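Local coordinates for protein GCN5-related N-acetyltransferase (Kribbella flavida, PDB 4H89) that probably transfers an acyl group, most likely acetyl from acetyl-CoA, to an acceptor that is not known, at residues L9-A14 and R61-V66. Sequence-based numbering, arbitrary orientation.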
ATOM      1  N   LEU A   9      10.809 -23.337 -20.357  1.00 18.37           N
ATOM      2  CA  LEU A   9      10.596 -22.174 -19.490  1.00 18.39           C
ATOM      3  C   LEU A   9      11.220 -22.439 -18.137  1.00 17.20           C
ATOM      4  O   LEU A   9      10.935 -23.444 -17.506  1.00 19.74           O
ATOM      5  CB  LEU A   9       9.082 -21.950 -19.289  1.00 21.42           C
ATOM      6  CG  LEU A   9       8.586 -20.772 -18.495  1.00 27.09           C
ATOM      7  CD1 LEU A   9       8.958 -19.509 -19.204  1.00 29.41           C
ATOM      8  CD2 LEU A   9       7.077 -20.843 -18.355  1.00 30.81           C
ATOM      9  N   GLN A  10      12.009 -21.458 -17.668  1.00 17.39           N
ATOM     10  CA  GLN A  10      12.562 -21.448 -16.317  1.00 17.37           C
ATOM     11  C   GLN A  10      12.275 -20.142 -15.623  1.00 14.84           C
ATOM     12  O   GLN A  10      12.315 -19.091 -16.223  1.00 15.86           O
ATOM     13  CB  GLN A  10      14.079 -21.634 -16.415  1.00 22.01           C
ATOM     14  CG  GLN A  10      14.839 -21.439 -15.147  1.00 24.38           C
ATOM     15  CD  GLN A  10      16.286 -21.800 -15.256  1.00 20.50           C
ATOM     16  OE1 GLN A  10      17.118 -21.018 -15.713  1.00 24.93           O
ATOM     17  NE2 GLN A  10      16.601 -22.961 -14.747  1.00 21.60           N
ATOM     18  N   VAL A  11      11.954 -20.213 -14.343  1.00 13.91           N
ATOM     19  CA  VAL A  11      11.957 -19.061 -13.451  1.00 12.79           C
ATOM     20  C   VAL A  11      13.248 -19.139 -12.595  1.00 13.05           C
ATOM     21  O   VAL A  11      13.504 -20.146 -11.931  1.00 15.13           O
ATOM     22  CB  VAL A  11      10.704 -19.032 -12.550  1.00 13.71           C
ATOM     23  CG1 VAL A  11      10.774 -17.803 -11.653  1.00 15.12           C
ATOM     24  CG2 VAL A  11       9.448 -19.031 -13.386  1.00 14.20           C
ATOM     25  N   ARG A  12      13.998 -18.047 -12.621  1.00 13.98           N
ATOM     26  CA  ARG A  12      15.253 -17.985 -11.903  1.00 14.21           C
ATOM     27  C   ARG A  12      15.415 -16.575 -11.353  1.00 13.84           C
ATOM     28  O   ARG A  12      14.721 -15.627 -11.751  1.00 14.23           O
ATOM     29  CB  ARG A  12      16.453 -18.293 -12.808  1.00 16.09           C
ATOM     30  CG  ARG A  12      16.626 -17.345 -13.987  1.00 17.06           C
ATOM     31  CD  ARG A  12      17.995 -17.478 -14.636  1.00 20.59           C
ATOM     32  NE  ARG A  12      18.151 -16.673 -15.845  1.00 20.82           N
ATOM     33  CZ  ARG A  12      18.340 -15.330 -15.906  1.00 21.06           C
ATOM     34  NH1 ARG A  12      18.411 -14.560 -14.841  1.00 16.10           N
ATOM     35  NH2 ARG A  12      18.479 -14.696 -17.085  1.00 24.64           N
ATOM     36  N   ASP A  13      16.347 -16.423 -10.396  1.00 14.23           N
ATOM     37  CA  ASP A  13      16.646 -15.116  -9.881  1.00 15.55           C
ATOM     38  C   ASP A  13      17.063 -14.188 -11.045  1.00 14.58           C
ATOM     39  O   ASP A  13      17.789 -14.563 -11.955  1.00 15.46           O
ATOM     40  CB  ASP A  13      17.807 -15.125  -8.882  1.00 17.17           C
ATOM     41  CG  ASP A  13      17.488 -15.787  -7.579  1.00 22.99           C
ATOM     42  OD1 ASP A  13      16.415 -16.358  -7.372  1.00 21.40           O
ATOM     43  OD2 ASP A  13      18.415 -15.742  -6.733  1.00 32.45           O
ATOM     44  N   ALA A  14      16.581 -12.956 -11.004  1.00 14.77           N
ATOM     45  CA  ALA A  14      16.969 -11.946 -11.965  1.00 14.76           C
ATOM     46  C   ALA A  14      18.438 -11.591 -11.736  1.00 17.41           C
ATOM     47  O   ALA A  14      18.897 -11.535 -10.601  1.00 20.64           O
ATOM     48  CB  ALA A  14      16.098 -10.716 -11.813  1.00 15.69           C
ATOM     49  N   ARG A  61      12.942 -10.601  -3.280  1.00 13.99           N
ATOM     50  CA  ARG A  61      13.534 -11.295  -4.410  1.00 13.05           C
ATOM     51  C   ARG A  61      12.920 -10.794  -5.692  1.00 12.60           C
ATOM     52  O   ARG A  61      11.758 -10.385  -5.692  1.00 13.15           O
ATOM     53  CB  ARG A  61      13.328 -12.812  -4.235  1.00 13.28           C
ATOM     54  CG  ARG A  61      13.781 -13.724  -5.384  1.00 14.89           C
ATOM     55  CD  ARG A  61      13.703 -15.167  -4.888  1.00 14.23           C
ATOM     56  NE  ARG A  61      14.045 -16.133  -5.918  1.00 16.02           N
ATOM     57  CZ  ARG A  61      13.199 -16.970  -6.499  1.00 16.97           C
ATOM     58  NH1 ARG A  61      11.927 -16.959  -6.186  1.00 19.04           N
ATOM     59  NH2 ARG A  61      13.668 -17.783  -7.392  1.00 20.99           N
ATOM     60  N   THR A  62      13.718 -10.809  -6.762  1.00 11.86           N
ATOM     61  CA  THR A  62      13.204 -10.540  -8.116  1.00 12.30           C
ATOM     62  C   THR A  62      13.602 -11.696  -8.985  1.00 12.38           C
ATOM     63  O   THR A  62      14.747 -12.160  -8.937  1.00 13.85           O
ATOM     64  CB  THR A  62      13.759  -9.223  -8.641  1.00 13.96           C
ATOM     65  OG1 THR A  62      13.467  -8.184  -7.709  1.00 16.04           O
ATOM     66  CG2 THR A  62      13.223  -8.874 -10.029  1.00 14.00           C
ATOM     67  N   THR A  63      12.654 -12.168  -9.795  1.00 13.09           N
ATOM     68  CA  THR A  63      12.863 -13.271 -10.713  1.00 12.75           C
ATOM     69  C   THR A  63      12.581 -12.866 -12.146  1.00 12.53           C
ATOM     70  O   THR A  63      11.910 -11.857 -12.381  1.00 13.33           O
ATOM     71  CB  THR A  63      11.950 -14.453 -10.389  1.00 13.04           C
ATOM     72  OG1 THR A  63      10.598 -14.041 -10.519  1.00 13.68           O
ATOM     73  CG2 THR A  63      12.204 -14.950  -8.981  1.00 13.53           C
ATOM     74  N   VAL A  64      13.092 -13.689 -13.050  1.00 13.18           N
ATOM     75  CA  VAL A  64      12.705 -13.625 -14.468  1.00 12.38           C
ATOM     76  C   VAL A  64      12.233 -14.997 -14.898  1.00 12.59           C
ATOM     77  O   VAL A  64      12.719 -16.023 -14.395  1.00 13.96           O
ATOM     78  CB  VAL A  64      13.803 -13.115 -15.413  1.00 14.05           C
ATOM     79  CG1 VAL A  64      14.025 -11.642 -15.229  1.00 14.80           C
ATOM     80  CG2 VAL A  64      15.083 -13.916 -15.246  1.00 15.19           C
ATOM     81  N   ALA A  65      11.319 -15.001 -15.865  1.00 13.08           N
ATOM     82  CA  ALA A  65      10.967 -16.210 -16.609  1.00 14.20           C
ATOM     83  C   ALA A  65      11.702 -16.088 -17.956  1.00 13.12           C
ATOM     84  O   ALA A  65      11.604 -15.054 -18.627  1.00 15.32           O
ATOM     85  CB  ALA A  65       9.503 -16.236 -16.869  1.00 14.11           C
ATOM     86  N   VAL A  66      12.431 -17.127 -18.331  1.00 14.34           N
ATOM     87  CA  VAL A  66      13.227 -17.164 -19.506  1.00 14.78           C
ATOM     88  C   VAL A  66      12.938 -18.383 -20.334  1.00 17.32           C
ATOM     89  O   VAL A  66      12.598 -19.434 -19.829  1.00 18.93           O
ATOM     90  CB  VAL A  66      14.723 -17.121 -19.184  1.00 17.12           C
ATOM     91  CG1 VAL A  66      15.155 -15.776 -18.615  1.00 19.20           C
ATOM     92  CG2 VAL A  66      15.191 -18.288 -18.353  1.00 19.08           C
TER
HETATM   93  O   HOH W   1      13.276 -20.193  -9.179  1.00 21.43           O
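Strand 10-13 runs antiparallel to strand 61-66, and the backbones hold each other closely: Gln10 and Val66 exchange two N-H...O bonds, as do Arg12 and Val64, where Val64 N reaches Arg12 O at 2.8 Å. Beyond them Ala14 N donates almost straight to Thr62 O (2.9 Å), though from above that carbonyl's plane. Val11 and Ala65 face helix 105-119; Val11 CG1, anti to its backbone N, rests 3.8 Å from Thr63 CB. In the mixed sheet of the GNAT fold, strand 10-13 is an outermost strand of the chain, so its other edge has no strand of this chain beside it. Packing is closest where Arg12 meets Val64 and Val66. Arg12 CG takes the crowded position between backbone N and carbonyl carbon (chi1 60°), and from there to NE the chain is extended beside Val64, whose CG2 sits under one guanidinium face, 3.4 Å from Arg12 NH1. NH1 also makes a hydrogen bond to Asp13 O and a salt bridge to Asp18. An alanine here would lose both and would probably leave Val64 and Val66 less well covered. The looser, solvent side lies at exposed Gln10 and Asp13. Arg61 grips Asp13 OD1 side-on with NE (2.8 Å) and NH2 (3.1 Å), a salt bridge with carboxylate and guanidinium planes 67° apart; a water links NH2 to Val11 O, and NH1 makes a second salt bridge, to Asp112.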